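Local coordinates for protein salicylaldehyde dehydrogenase NahF (Pseudomonas putida, PDB 4JZ6) that probably oxidises salicylaldehyde to salicylate with NAD+ as the electron acceptor, a step in bacterial naphthalene degradation, at residues M390-E395 and I401-R406; E316-F321 and I382-K387. All blocks are in the same frame, centred on the assembly; numbering follows the deposited sequence.

Interaction 1: M390-E395 and I401-R406; sequences MRIYDE and ITVVIR
Tyr393 and Ile405 cross at about a right angle. The methyl CD1 of Ile405 meets the ring obliquely, with Tyr393 CE2 to Ile405 CD1 at 3.5 Å. The branch CG2 of Ile405 also lies near CE2. With CG anti to the backbone N (chi1 -179°), the outer part of the Tyr393 ring comes nearer the strand than its CB direction suggests. Ile392 works differently. Its end meets that of Ile401 tip to tip, Ile392 CD1 to Ile401 CD1 being 3.9 Å. Ile392 and Val403 run past each other in opposite directions. Val403 CG1 lies 3.8 Å from Ile392 CD1 and also touches its CG1 and CG2. No hydrogen bond joins the two segments; the contact is apolar and buried. Cutting the Ile405 side chain back to an alanine would probably leave a gap beside CD2 and CE2 of Tyr393. The ring is also held by its OH, bonded to Asp419, and by a cation-pi contact with Arg306. Segment 390-395 belongs to the connection between parallel neighbours 381-384 and 401-407. It lies between helix 349-362 and the face of strand 401-407 bearing Ile401, Val403 and Ile405. Helix 311-327 meets the other face, through Thr402 and Val404.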
loop_
_atom_site.group_PDB
_atom_site.type_symbol
_atom_site.label_atom_id
_atom_site.label_comp_id
_atom_site.label_asym_id
_atom_site.label_seq_id
_atom_site.Cartn_x
_atom_site.Cartn_y
_atom_site.Cartn_z
ATOM N N MET A 390 -2.844 14.082 -29.704
ATOM C CA MET A 390 -1.419 13.831 -29.881
ATOM C C MET A 390 -0.896 12.963 -28.739
ATOM O O MET A 390 -1.292 13.141 -27.587
ATOM C CB MET A 390 -0.655 15.152 -29.925
ATOM C CG MET A 390 -1.138 16.109 -30.993
ATOM S SD MET A 390 -0.473 17.767 -30.779
ATOM C CE MET A 390 -1.470 18.688 -31.938
ATOM N N ARG A 391 -0.019 12.017 -29.062
ATOM C CA ARG A 391 0.570 11.149 -28.048
ATOM C C ARG A 391 1.302 11.963 -26.982
ATOM O O ARG A 391 1.188 11.678 -25.793
ATOM C CB ARG A 391 1.530 10.144 -28.686
ATOM C CG ARG A 391 0.890 9.179 -29.668
ATOM C CD ARG A 391 1.942 8.266 -30.278
ATOM N NE ARG A 391 2.759 7.635 -29.244
ATOM C CZ ARG A 391 3.976 7.140 -29.447
ATOM N NH1 ARG A 391 4.530 7.204 -30.653
ATOM N NH2 ARG A 391 4.643 6.585 -28.443
ATOM N N ILE A 392 2.032 12.991 -27.413
ATOM C CA ILE A 392 2.845 13.796 -26.501
ATOM C C ILE A 392 2.005 14.613 -25.510
ATOM O O ILE A 392 2.527 15.127 -24.518
ATOM C CB ILE A 392 3.835 14.712 -27.269
ATOM C CG1 ILE A 392 5.042 15.059 -26.391
ATOM C CG2 ILE A 392 3.137 15.962 -27.772
ATOM C CD1 ILE A 392 6.170 15.731 -27.139
ATOM N N TYR A 393 0.704 14.712 -25.772
ATOM C CA TYR A 393 -0.235 15.353 -24.852
ATOM C C TYR A 393 -0.157 14.778 -23.431
ATOM O O TYR A 393 -0.203 15.520 -22.453
ATOM C CB TYR A 393 -1.654 15.224 -25.405
ATOM C CG TYR A 393 -2.763 15.863 -24.595
ATOM C CD1 TYR A 393 -3.567 15.097 -23.756
ATOM C CD2 TYR A 393 -3.039 17.219 -24.709
ATOM C CE1 TYR A 393 -4.601 15.670 -23.036
ATOM C CE2 TYR A 393 -4.072 17.802 -23.995
ATOM C CZ TYR A 393 -4.850 17.026 -23.159
ATOM O OH TYR A 393 -5.880 17.609 -22.444
ATOM N N ASP A 394 -0.024 13.463 -23.307
ATOM C CA ASP A 394 0.022 12.873 -21.976
ATOM C C ASP A 394 1.119 11.823 -21.802
ATOM O O ASP A 394 1.395 11.392 -20.684
ATOM C CB ASP A 394 -1.342 12.292 -21.591
ATOM C CG ASP A 394 -1.467 12.038 -20.100
ATOM O OD1 ASP A 394 -0.884 12.824 -19.317
ATOM O OD2 ASP A 394 -2.140 11.056 -19.706
ATOM N N GLU A 395 1.745 11.404 -22.894
ATOM C CA GLU A 395 2.857 10.464 -22.791
ATOM C C GLU A 395 4.103 11.151 -22.232
ATOM O O GLU A 395 4.501 12.215 -22.706
ATOM C CB GLU A 395 3.164 9.841 -24.151
ATOM C CG GLU A 395 2.949 8.343 -24.206
ATOM C CD GLU A 395 2.661 7.850 -25.610
ATOM O OE1 GLU A 395 3.591 7.317 -26.252
ATOM O OE2 GLU A 395 1.505 7.995 -26.068
ATOM N N ILE A 401 12.473 18.597 -23.740
ATOM C CA ILE A 401 11.336 18.998 -24.551
ATOM C C ILE A 401 10.135 19.142 -23.623
ATOM O O ILE A 401 10.055 18.460 -22.600
ATOM C CB ILE A 401 11.047 17.973 -25.674
ATOM C CG1 ILE A 401 9.912 18.458 -26.578
ATOM C CG2 ILE A 401 10.737 16.607 -25.094
ATOM C CD1 ILE A 401 9.594 17.525 -27.733
ATOM N N THR A 402 9.227 20.053 -23.961
ATOM C CA THR A 402 8.024 20.267 -23.170
ATOM C C THR A 402 6.904 20.841 -24.049
ATOM O O THR A 402 7.171 21.435 -25.102
ATOM C CB THR A 402 8.309 21.173 -21.951
ATOM O OG1 THR A 402 7.262 21.029 -20.985
ATOM C CG2 THR A 402 8.436 22.633 -22.370
ATOM N N VAL A 403 5.653 20.649 -23.623
ATOM C CA VAL A 403 4.503 21.027 -24.444
ATOM C C VAL A 403 3.592 22.083 -23.813
ATOM O O VAL A 403 3.402 22.123 -22.593
ATOM C CB VAL A 403 3.646 19.802 -24.839
ATOM C CG1 VAL A 403 4.497 18.770 -25.551
ATOM C CG2 VAL A 403 2.973 19.196 -23.621
ATOM N N VAL A 404 3.035 22.939 -24.664
ATOM C CA VAL A 404 2.086 23.954 -24.234
ATOM C C VAL A 404 0.669 23.565 -24.643
ATOM O O VAL A 404 0.387 23.371 -25.827
ATOM C CB VAL A 404 2.407 25.331 -24.844
ATOM C CG1 VAL A 404 1.589 26.408 -24.170
ATOM C CG2 VAL A 404 3.884 25.636 -24.713
ATOM N N ILE A 405 -0.216 23.438 -23.658
ATOM C CA ILE A 405 -1.631 23.244 -23.940
ATOM C C ILE A 405 -2.390 24.494 -23.527
ATOM O O ILE A 405 -2.346 24.905 -22.368
ATOM C CB ILE A 405 -2.208 22.040 -23.189
ATOM C CG1 ILE A 405 -1.330 20.806 -23.412
ATOM C CG2 ILE A 405 -3.629 21.783 -23.648
ATOM C CD1 ILE A 405 -1.602 19.682 -22.439
ATOM N N ARG A 406 -3.064 25.112 -24.487
ATOM C CA ARG A 406 -3.818 26.322 -24.214
ATOM C C ARG A 406 -5.219 25.958 -23.749
ATOM O O ARG A 406 -5.774 24.937 -24.160
ATOM C CB ARG A 406 -3.874 27.205 -25.458
ATOM C CG ARG A 406 -2.534 27.807 -25.833
ATOM C CD ARG A 406 -2.477 28.195 -27.294
ATOM N NE ARG A 406 -1.185 28.776 -27.643
ATOM C CZ ARG A 406 -0.988 30.059 -27.927
ATOM N NH1 ARG A 406 0.230 30.488 -28.230
ATOM N NH2 ARG A 406 -2.006 30.913 -27.923
#

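Interaction 2: E316-F321 and I382-K387; sequences EFVARF and ILDHVK. With SO4 (sulfate ion), chain E.
The first torsions of Phe321 and Ile382 turn both side chains into the helix-strand interface. A chi1 of -169° swings the Phe321 ring away from its own N, to lie against the strand. Ile382 has CG1 anti to its carbonyl carbon (chi1 -54°), and CD1 ends over one face of the ring. Ile382 CD1 lies 3.6 Å from the centroid of the Phe321 ring, close to its normal and offset toward the CD2 and CE2 side. This is a CH-pi contact. One turn earlier on the helix, Val318 straddles a carboxylate oxygen: both CG1 and CG2 of Val318 lie 3.7 Å from Asp384 OD2. That oxygen is buried against the methyls, but it also forms a salt bridge with Arg406, which would probably offset the cost of burying its charge. No hydrogen bond links the two segments. On another side of the helix, Arg320 reaches a sulfate, probably from the crystallisation liquor. Arg320 NH1 donates to sulfate O4 at 3.2 Å, at the guanidinium edge and in its plane, in a nearly straight bond. A weaker bond runs from NH2 to O1. Backbone N atoms of Ile282 and Asn283 and the side chain of Arg431 also bind the ion. Helix 311-327 thus rests on strand 381-384, which lies between strands 366-369 and 401-407. Helix 282-294 flanks the helix, touching Phe317 and Phe321.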
loop_
_atom_site.group_PDB
_atom_site.type_symbol
_atom_site.label_atom_id
_atom_site.label_comp_id
_atom_site.label_asym_id
_atom_site.label_seq_id
_atom_site.Cartn_x
_atom_site.Cartn_y
_atom_site.Cartn_z
ATOM N N GLU A 316 1.705 35.726 -25.095
ATOM C CA GLU A 316 2.714 36.519 -24.409
ATOM C C GLU A 316 3.636 35.615 -23.606
ATOM O O GLU A 316 4.858 35.750 -23.670
ATOM C CB GLU A 316 2.058 37.544 -23.490
ATOM C CG GLU A 316 3.035 38.400 -22.708
ATOM C CD GLU A 316 2.336 39.282 -21.684
ATOM O OE1 GLU A 316 1.083 39.350 -21.700
ATOM O OE2 GLU A 316 3.038 39.901 -20.855
ATOM N N PHE A 317 3.043 34.688 -22.859
ATOM C CA PHE A 317 3.807 33.751 -22.039
ATOM C C PHE A 317 4.736 32.884 -22.878
ATOM O O PHE A 317 5.900 32.685 -22.521
ATOM C CB PHE A 317 2.875 32.853 -21.226
ATOM C CG PHE A 317 3.578 31.716 -20.546
ATOM C CD1 PHE A 317 4.179 31.898 -19.312
ATOM C CD2 PHE A 317 3.642 30.463 -21.142
ATOM C CE1 PHE A 317 4.832 30.855 -18.686
ATOM C CE2 PHE A 317 4.295 29.417 -20.525
ATOM C CZ PHE A 317 4.890 29.611 -19.294
ATOM N N VAL A 318 4.210 32.352 -23.976
ATOM C CA VAL A 318 4.994 31.498 -24.860
ATOM C C VAL A 318 6.181 32.262 -25.442
ATOM O O VAL A 318 7.284 31.728 -25.543
ATOM C CB VAL A 318 4.126 30.888 -25.994
ATOM C CG1 VAL A 318 4.993 30.202 -27.039
ATOM C CG2 VAL A 318 3.124 29.903 -25.423
ATOM N N ALA A 319 5.959 33.524 -25.793
ATOM C CA ALA A 319 7.029 34.350 -26.346
ATOM C C ALA A 319 8.194 34.512 -25.365
ATOM O O ALA A 319 9.354 34.341 -25.738
ATOM C CB ALA A 319 6.492 35.706 -26.775
ATOM N N ARG A 320 7.881 34.834 -24.113
ATOM C CA ARG A 320 8.917 35.006 -23.097
ATOM C C ARG A 320 9.629 33.686 -22.815
ATOM O O ARG A 320 10.859 33.635 -22.751
ATOM C CB ARG A 320 8.331 35.573 -21.801
ATOM C CG ARG A 320 7.620 36.903 -21.968
ATOM C CD ARG A 320 7.534 37.635 -20.637
ATOM N NE ARG A 320 6.484 38.650 -20.626
ATOM C CZ ARG A 320 6.044 39.255 -19.524
ATOM N NH1 ARG A 320 6.565 38.946 -18.342
ATOM N NH2 ARG A 320 5.079 40.163 -19.601
ATOM N N PHE A 321 8.841 32.628 -22.647
ATOM C CA PHE A 321 9.352 31.283 -22.412
ATOM C C PHE A 321 10.357 30.902 -23.502
ATOM O O PHE A 321 11.438 30.383 -23.214
ATOM C CB PHE A 321 8.181 30.298 -22.398
ATOM C CG PHE A 321 8.534 28.922 -21.912
ATOM C CD1 PHE A 321 9.648 28.710 -21.114
ATOM C CD2 PHE A 321 7.739 27.835 -22.255
ATOM C CE1 PHE A 321 9.964 27.433 -20.670
ATOM C CE2 PHE A 321 8.047 26.563 -21.816
ATOM C CZ PHE A 321 9.162 26.358 -21.023
ATOM N N ILE A 382 10.336 23.402 -27.402
ATOM C CA ILE A 382 8.985 23.667 -26.913
ATOM C C ILE A 382 7.970 23.517 -28.049
ATOM O O ILE A 382 8.133 24.110 -29.119
ATOM C CB ILE A 382 8.847 25.089 -26.327
ATOM C CG1 ILE A 382 9.902 25.349 -25.253
ATOM C CG2 ILE A 382 7.465 25.294 -25.751
ATOM C CD1 ILE A 382 9.969 26.793 -24.822
ATOM N N LEU A 383 6.933 22.716 -27.818
ATOM C CA LEU A 383 5.852 22.561 -28.788
ATOM C C LEU A 383 4.614 23.301 -28.285
ATOM O O LEU A 383 4.235 23.174 -27.115
ATOM C CB LEU A 383 5.535 21.083 -29.031
ATOM C CG LEU A 383 6.696 20.205 -29.508
ATOM C CD1 LEU A 383 6.260 18.761 -29.686
ATOM C CD2 LEU A 383 7.241 20.746 -30.794
ATOM N N ASP A 384 3.999 24.083 -29.170
ATOM C CA ASP A 384 2.812 24.861 -28.830
ATOM C C ASP A 384 1.587 24.304 -29.554
ATOM O O ASP A 384 1.723 23.593 -30.554
ATOM C CB ASP A 384 3.012 26.326 -29.219
ATOM C CG ASP A 384 1.989 27.252 -28.577
ATOM O OD1 ASP A 384 1.041 26.751 -27.931
ATOM O OD2 ASP A 384 2.129 28.484 -28.729
ATOM N N HIS A 385 0.400 24.648 -29.054
ATOM C CA HIS A 385 -0.863 24.163 -29.611
ATOM C C HIS A 385 -0.914 22.642 -29.654
ATOM O O HIS A 385 -1.282 22.048 -30.669
ATOM C CB HIS A 385 -1.111 24.731 -31.006
ATOM C CG HIS A 385 -0.966 26.215 -31.085
ATOM N ND1 HIS A 385 -1.919 27.084 -30.604
ATOM C CD2 HIS A 385 0.026 26.988 -31.596
ATOM C CE1 HIS A 385 -1.526 28.326 -30.811
ATOM N NE2 HIS A 385 -0.349 28.297 -31.413
ATOM N N VAL A 386 -0.525 22.020 -28.547
ATOM C CA VAL A 386 -0.641 20.581 -28.397
ATOM C C VAL A 386 -2.067 20.238 -27.964
ATOM O O VAL A 386 -2.655 20.915 -27.120
ATOM C CB VAL A 386 0.402 20.051 -27.395
ATOM C CG1 VAL A 386 0.112 18.615 -27.009
ATOM C CG2 VAL A 386 1.792 20.181 -27.997
ATOM N N LYS A 387 -2.628 19.198 -28.570
ATOM C CA LYS A 387 -4.021 18.841 -28.349
ATOM C C LYS A 387 -4.153 17.380 -27.911
ATOM O O LYS A 387 -3.221 16.586 -28.055
ATOM C CB LYS A 387 -4.834 19.104 -29.621
ATOM C CG LYS A 387 -4.905 20.569 -30.048
ATOM C CD LYS A 387 -5.808 21.375 -29.112
ATOM C CE LYS A 387 -6.383 22.632 -29.784
ATOM N NZ LYS A 387 -5.453 23.805 -29.777
HETATM S S SO4 E . 3.727 40.218 -15.514
HETATM O O1 SO4 E . 3.216 40.812 -16.748
HETATM O O2 SO4 E . 3.531 41.162 -14.416
HETATM O O3 SO4 E . 2.980 38.994 -15.246
HETATM O O4 SO4 E . 5.153 39.908 -15.641
#

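In the fold
The two interactions have centres about 11 Å apart and share one mixed seven-stranded sheet. Strands 381-384 and 401-407 are parallel neighbours in it and follow each other in the chain. Interaction 2 closes before interaction 1 opens, so they come in series. Helix 311-327 and the 390-395 loop lie on opposite faces of strand 401-407: Thr402 and Val404 face the helix, and Ile401, Val403 and Ile405 face the loop. The strand is thus covered from both sides. The segments also touch directly: Val404 N probably bonds Leu383 O at 2.7 Å, and Tyr393 CB packs on Lys387 O. Both contacts lie away from the salicylaldehyde pockets, in what the family fold places as the catalytic domain.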